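Local coordinates for protein probable transcriptional regulator (Vibrio vulnificus, PDB 4GHJ) that probably binds DNA through an XRE-family helix-turn-helix domain and so regulates transcription, at residues E57-A62 and M79-M84. Numbering follows the deposited sequence. Where two conformers were deposited one is given.
Sequences EIAGIA and MIAILM
A59 and I61 face A81 and I82 of helix 76-85 in a small apolar contact that buries 146 Å², both sides summed, and contains no hydrogen bond between the segments. The two backbones come nearest at the alanine pair, with A59 CA and A81 CA 5.9 Å apart. Such closeness fits two methyl side chains: A59 CB lies 4.4 Å from A81 CB and 3.9 Å from the carbonyl O of A81, so the methyl of A59 rests on backbone as well as side chain.

The second apolar pair joins I61 CD1 to I82 CG1 at 4.1 Å. The CG1 branch of I61 sits between its own N and carbonyl carbon (chi1 64°) and runs on extended, which carries CD1 forward to the flank of I82; the two side chains cross at about a right angle. I61 also touches V66 and I82 touches A69, so both isoleucines reach helix 63-69 as well.

The turn at G60 is consistent with A59 and I61 both pointing at helix 76-85. G60 (phi 72°) is the C-prime residue of a Schellman motif that ends helix 52-59; its N bonds weakly to E57 O at 3.3 Å. A62 then takes the N-cap position of helix 63-69. On the second subunit, A30 packs on A81 and V28 on M84. The short link between helices 52-59 and 63-69, backed by helix 76-85, is characteristic of the helix-turn-helix of XRE-family regulators, in which the second of the two helices probably reads DNA.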
ATOM      1  N   GLU B  57       2.506  18.132   7.725  1.00 28.37           N
ATOM      2  CA  GLU B  57       2.551  18.594   9.116  1.00 31.57           C
ATOM      3  C   GLU B  57       1.900  17.632  10.099  1.00 31.65           C
ATOM      4  O   GLU B  57       2.480  17.323  11.143  1.00 34.05           O
ATOM      5  CB  GLU B  57       1.895  19.980   9.272  1.00 32.81           C
ATOM      6  CG  GLU B  57       2.802  21.120   9.002  1.00 38.93           C
ATOM      7  CD  GLU B  57       2.155  22.468   9.350  1.00 43.36           C
ATOM      8  OE1 GLU B  57       1.460  23.044   8.480  1.00 49.03           O
ATOM      9  OE2 GLU B  57       2.360  22.942  10.479  1.00 48.37           O
ATOM     10  N   ILE B  58       0.675  17.212   9.785  1.00 30.13           N
ATOM     11  CA  ILE B  58      -0.087  16.282  10.639  1.00 31.79           C
ATOM     12  C   ILE B  58       0.639  14.949  10.788  1.00 32.33           C
ATOM     13  O   ILE B  58       0.756  14.406  11.900  1.00 35.85           O
ATOM     14  CB  ILE B  58      -1.513  16.047  10.067  1.00 30.93           C
ATOM     15  CG1 ILE B  58      -2.345  17.326  10.131  1.00 31.32           C
ATOM     16  CG2 ILE B  58      -2.261  14.935  10.817  1.00 34.17           C
ATOM     17  CD1 ILE B  58      -3.640  17.236   9.323  1.00 36.96           C
ATOM     18  N   ALA B  59       1.177  14.450   9.681  1.00 30.63           N
ATOM     19  CA  ALA B  59       1.858  13.167   9.679  1.00 31.58           C
ATOM     20  C   ALA B  59       3.310  13.254  10.157  1.00 33.34           C
ATOM     21  O   ALA B  59       3.940  12.230  10.417  1.00 35.37           O
ATOM     22  CB  ALA B  59       1.790  12.540   8.289  1.00 27.85           C
ATOM     23  N   GLY B  60       3.849  14.462  10.248  1.00 34.61           N
ATOM     24  CA  GLY B  60       5.225  14.646  10.711  1.00 36.90           C
ATOM     25  C   GLY B  60       6.261  14.201   9.696  1.00 36.41           C
ATOM     26  O   GLY B  60       7.320  13.676  10.067  1.00 38.87           O
ATOM     27  N   ILE B  61       5.955  14.426   8.416  1.00 32.72           N
ATOM     28  CA  ILE B  61       6.848  14.084   7.311  1.00 32.66           C
ATOM     29  C   ILE B  61       7.072  15.302   6.409  1.00 32.48           C
ATOM     30  O   ILE B  61       6.464  16.364   6.606  1.00 31.22           O
ATOM     31  CB  ILE B  61       6.296  12.892   6.481  1.00 31.65           C
ATOM     32  CG1 ILE B  61       4.966  13.266   5.790  1.00 29.52           C
ATOM     33  CG2 ILE B  61       6.119  11.656   7.380  1.00 29.51           C
ATOM     34  CD1 ILE B  61       4.301  12.102   5.049  1.00 25.19           C
ATOM     35  N   ALA B  62       7.941  15.142   5.416  1.00 32.99           N
ATOM     36  CA  ALA B  62       8.246  16.223   4.485  1.00 33.88           C
ATOM     37  C   ALA B  62       7.130  16.437   3.477  1.00 30.92           C
ATOM     38  O   ALA B  62       6.435  15.494   3.068  1.00 27.41           O
ATOM     39  CB  ALA B  62       9.549  15.944   3.746  1.00 35.95           C
HETATM   40  N   MSE B  79       2.505   5.684   3.218  1.00 19.81           N
HETATM   41  CA  MSE B  79       1.129   5.717   2.740  1.00 20.10           C
HETATM   42  C   MSE B  79       0.157   5.596   3.932  1.00 20.64           C
HETATM   43  O   MSE B  79      -0.822   6.331   3.999  1.00 17.70           O
HETATM   44  CB  MSE B  79       0.836   4.627   1.706  1.00 20.59           C
HETATM   45  CG  MSE B  79      -0.559   4.766   1.075  1.00 24.66           C
HETATM   46 SE   MSE B  79      -0.967   3.442  -0.295  1.00 26.46          SE
HETATM   47  CE  MSE B  79      -1.158   1.865   0.870  1.00 25.38           C
ATOM     48  N   ILE B  80       0.477   4.709   4.874  1.00 19.55           N
ATOM     49  CA  ILE B  80      -0.341   4.499   6.085  1.00 20.20           C
ATOM     50  C   ILE B  80      -0.385   5.762   6.953  1.00 20.70           C
ATOM     51  O   ILE B  80      -1.450   6.138   7.437  1.00 21.06           O
ATOM     52  CB  ILE B  80       0.131   3.271   6.873  1.00 20.19           C
ATOM     53  CG1 ILE B  80      -0.144   2.003   6.058  1.00 21.02           C
ATOM     54  CG2 ILE B  80      -0.553   3.208   8.245  1.00 21.54           C
ATOM     55  CD1 ILE B  80       0.479   0.706   6.622  1.00 21.64           C
ATOM     56  N   ALA B  81       0.762   6.409   7.138  1.00 20.06           N
ATOM     57  CA  ALA B  81       0.839   7.680   7.869  1.00 21.06           C
ATOM     58  C   ALA B  81      -0.040   8.746   7.218  1.00 20.50           C
ATOM     59  O   ALA B  81      -0.661   9.535   7.918  1.00 21.79           O
ATOM     60  CB  ALA B  81       2.278   8.169   7.941  1.00 20.91           C
ATOM     61  N   ILE B  82      -0.057   8.789   5.881  1.00 21.21           N
ATOM     62  CA  ILE B  82      -0.906   9.738   5.131  1.00 19.28           C
ATOM     63  C   ILE B  82      -2.374   9.408   5.351  1.00 20.90           C
ATOM     64  O   ILE B  82      -3.174  10.314   5.612  1.00 21.90           O
ATOM     65  CB  ILE B  82      -0.533   9.799   3.634  1.00 18.33           C
ATOM     66  CG1 ILE B  82       0.892  10.365   3.485  1.00 18.25           C
ATOM     67  CG2 ILE B  82      -1.540  10.647   2.806  1.00 21.04           C
ATOM     68  CD1 ILE B  82       1.436  10.395   2.007  1.00 19.61           C
ATOM     69  N   LEU B  83      -2.730   8.124   5.283  1.00 19.31           N
ATOM     70  CA  LEU B  83      -4.106   7.698   5.576  1.00 20.98           C
ATOM     71  C   LEU B  83      -4.535   8.090   7.007  1.00 21.82           C
ATOM     72  O   LEU B  83      -5.691   8.508   7.222  1.00 23.22           O
ATOM     73  CB  LEU B  83      -4.291   6.204   5.383  1.00 20.58           C
ATOM     74  CG  LEU B  83      -4.212   5.645   3.966  1.00 22.26           C
ATOM     75  CD1 LEU B  83      -4.255   4.115   4.032  1.00 21.75           C
ATOM     76  CD2 LEU B  83      -5.317   6.189   3.108  1.00 22.50           C
HETATM   77  N   MSE B  84      -3.625   7.927   7.962  0.70 21.53           N
HETATM   78  CA  MSE B  84      -3.887   8.295   9.363  0.70 23.03           C
HETATM   79  C   MSE B  84      -4.143   9.810   9.488  0.70 23.18           C
HETATM   80  O   MSE B  84      -5.045  10.234  10.206  0.70 23.50           O
HETATM   81  CB  MSE B  84      -2.709   7.871  10.244  0.70 23.87           C
HETATM   82  CG  MSE B  84      -2.523   6.346  10.366  0.70 26.08           C
HETATM   83 SE   MSE B  84      -0.863   5.854  11.256  0.70 28.45          SE
HETATM   84  CE  MSE B  84      -1.160   6.750  12.956  0.70 30.26           C
TER